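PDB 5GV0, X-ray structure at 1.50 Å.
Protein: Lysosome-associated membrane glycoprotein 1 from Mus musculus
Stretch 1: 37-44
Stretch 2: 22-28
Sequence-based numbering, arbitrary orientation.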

# COMPACT_ATOMS: atom_id res chain seq x y z
N VAL A 37 -12.80 19.52 2.77
CA VAL A 37 -11.58 19.74 2.00
C VAL A 37 -11.01 18.39 1.53
O VAL A 37 -11.21 17.37 2.18
CB VAL A 37 -10.53 20.52 2.82
CG1 VAL A 37 -9.93 19.65 3.91
CG2 VAL A 37 -9.44 21.07 1.91
N THR A 38 -10.32 18.41 0.39
CA THR A 38 -9.63 17.23 -0.11
C THR A 38 -8.14 17.52 -0.21
O THR A 38 -7.75 18.51 -0.83
CB THR A 38 -10.19 16.80 -1.47
OG1 THR A 38 -11.57 16.48 -1.33
CG2 THR A 38 -9.44 15.59 -2.01
N ARG A 39 -7.32 16.69 0.41
CA ARG A 39 -5.87 16.87 0.41
C ARG A 39 -5.14 15.59 0.03
O ARG A 39 -5.63 14.48 0.27
CB ARG A 39 -5.36 17.34 1.78
CG ARG A 39 -6.01 18.61 2.31
CD ARG A 39 -5.22 19.13 3.52
NE ARG A 39 -5.99 20.09 4.32
CZ ARG A 39 -6.11 21.38 4.04
NH1 ARG A 39 -6.83 22.16 4.83
NH2 ARG A 39 -5.53 21.88 2.96
N ALA A 40 -3.96 15.76 -0.54
CA ALA A 40 -3.08 14.63 -0.83
C ALA A 40 -1.92 14.61 0.14
O ALA A 40 -1.30 15.64 0.41
CB ALA A 40 -2.57 14.68 -2.25
N PHE A 41 -1.62 13.43 0.66
CA PHE A 41 -0.47 13.22 1.52
C PHE A 41 0.40 12.15 0.90
O PHE A 41 0.03 10.97 0.86
CB PHE A 41 -0.91 12.81 2.93
CG PHE A 41 -1.69 13.87 3.64
CD1 PHE A 41 -1.03 14.86 4.35
CD2 PHE A 41 -3.07 13.88 3.60
CE1 PHE A 41 -1.74 15.85 5.00
CE2 PHE A 41 -3.78 14.87 4.25
CZ PHE A 41 -3.11 15.85 4.95
N ASN A 42 1.56 12.55 0.39
CA ASN A 42 2.47 11.59 -0.21
C ASN A 42 3.15 10.75 0.86
O ASN A 42 3.54 11.25 1.91
CB ASN A 42 3.53 12.30 -1.05
CG ASN A 42 2.97 12.90 -2.32
OD1 ASN A 42 1.85 12.58 -2.72
ND2 ASN A 42 3.75 13.75 -2.97
N ILE A 43 3.27 9.46 0.59
CA ILE A 43 4.12 8.62 1.41
C ILE A 43 5.54 9.05 1.12
O ILE A 43 5.98 9.08 -0.03
CB ILE A 43 3.91 7.14 1.11
CG1 ILE A 43 2.47 6.73 1.41
CG2 ILE A 43 4.90 6.31 1.92
CD1 ILE A 43 1.96 7.20 2.75
N SER A 44 6.25 9.42 2.18
CA SER A 44 7.56 10.02 2.06
C SER A 44 8.66 8.98 2.16
O SER A 44 8.52 8.00 2.90
CB SER A 44 7.74 11.09 3.13
OG SER A 44 9.07 11.57 3.14
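Stretch 2, residues 22-28: ALQLNIT

How does stretch 2 run along stretch 1? Residues 22-28 form an extended strand that lies beside strand 37-42 in antiparallel fashion, the N-to-C directions differing by 153° and the axes approaching to 4.5 Å. Thr28 sits opposite Thr38, Ile27 opposite Arg39, Asn26 opposite Ala40, Leu25 opposite Phe41 and Gln24 opposite Asn42. Two backbone rings lock this register: Ile27 N to Arg39 O and Arg39 N to Ile27 O are both 2.9 Å, while Leu25 N to Phe41 O and Phe41 N to Leu25 O are both 2.8 Å.

What does Ile43, which has the largest covered area, rest against? Its CA-to-CB bond points toward stretch 2, and its CG1 lies 3.6 Å from Leu23 CB, with its CD1 4.2 Å from Leu25 CD1. Although Ile43 lies beyond the strand, the backbone pairing reaches it, because Ile43 N donates to Leu23 O at 2.9 Å. A water also bridges this pair, accepting from Leu23 N, its O 2.9 Å from that N, and lying 2.7 Å from Ile43 O.

Where do Leu25 and Phe41 fit? Their side chains leave the same face of the sheet, which they share with Ile27 and Arg39, and their CB atoms are 4.4 Å apart. The Phe41 ring leans along the neighboring strand, so that Ile27 CG2 meets its edge 3.5 Å from Phe41 CE2. Arg39 starts on this face too, but the end of its side chain leads away from stretch 2.

What holds the other face? Here polar side chains pair across the strands. Gln24 NE2 donates to Asn42 OD1 at 2.8 Å, and Thr28 OG1 and Thr38 OG1 share a hydrogen bond of 2.8 Å. Between these pairs, the small Ala40 places its CB 3.8 Å from Gln24 CD.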

# COMPACT_ATOMS: atom_id res chain seq x y z
N ALA A 22 5.62 4.38 -5.53
CA ALA A 22 5.27 5.74 -5.16
C ALA A 22 3.80 5.77 -4.77
O ALA A 22 2.93 5.39 -5.57
CB ALA A 22 5.54 6.70 -6.33
N LEU A 23 3.52 6.22 -3.55
CA LEU A 23 2.17 6.16 -2.98
C LEU A 23 1.70 7.50 -2.46
O LEU A 23 2.50 8.32 -2.00
CB LEU A 23 2.12 5.14 -1.84
CG LEU A 23 2.59 3.71 -2.12
CD1 LEU A 23 2.59 2.95 -0.82
CD2 LEU A 23 1.68 3.04 -3.13
N GLN A 24 0.39 7.71 -2.51
CA GLN A 24 -0.21 8.96 -2.11
C GLN A 24 -1.58 8.70 -1.52
O GLN A 24 -2.37 7.95 -2.10
CB GLN A 24 -0.32 9.88 -3.32
CG GLN A 24 -1.10 11.16 -3.12
CD GLN A 24 -1.18 11.92 -4.42
OE1 GLN A 24 -2.10 11.71 -5.22
NE2 GLN A 24 -0.21 12.79 -4.66
N LEU A 25 -1.86 9.28 -0.36
CA LEU A 25 -3.19 9.21 0.23
C LEU A 25 -4.01 10.40 -0.23
O LEU A 25 -3.57 11.54 -0.12
CB LEU A 25 -3.12 9.17 1.75
CG LEU A 25 -2.30 8.02 2.34
CD1 LEU A 25 -1.96 8.33 3.78
CD2 LEU A 25 -3.07 6.72 2.23
N ASN A 26 -5.20 10.15 -0.74
CA ASN A 26 -6.12 11.21 -1.12
C ASN A 26 -7.29 11.17 -0.15
O ASN A 26 -8.08 10.22 -0.16
CB ASN A 26 -6.58 11.03 -2.58
CG ASN A 26 -7.50 12.14 -3.06
OD1 ASN A 26 -8.39 12.59 -2.34
ND2 ASN A 26 -7.31 12.57 -4.30
N ILE A 27 -7.38 12.17 0.71
CA ILE A 27 -8.38 12.15 1.78
C ILE A 27 -9.29 13.37 1.75
O ILE A 27 -8.84 14.52 1.65
CB ILE A 27 -7.71 12.01 3.17
CG1 ILE A 27 -8.78 11.90 4.25
CG2 ILE A 27 -6.74 13.16 3.45
CD1 ILE A 27 -8.30 11.23 5.51
N THR A 28 -10.59 13.10 1.80
CA THR A 28 -11.60 14.14 1.89
C THR A 28 -12.14 14.14 3.31
O THR A 28 -12.52 13.10 3.82
CB THR A 28 -12.73 13.90 0.88
OG1 THR A 28 -12.18 13.90 -0.45
CG2 THR A 28 -13.79 14.97 0.99
O HOH W 1 5.84 7.28 -2.10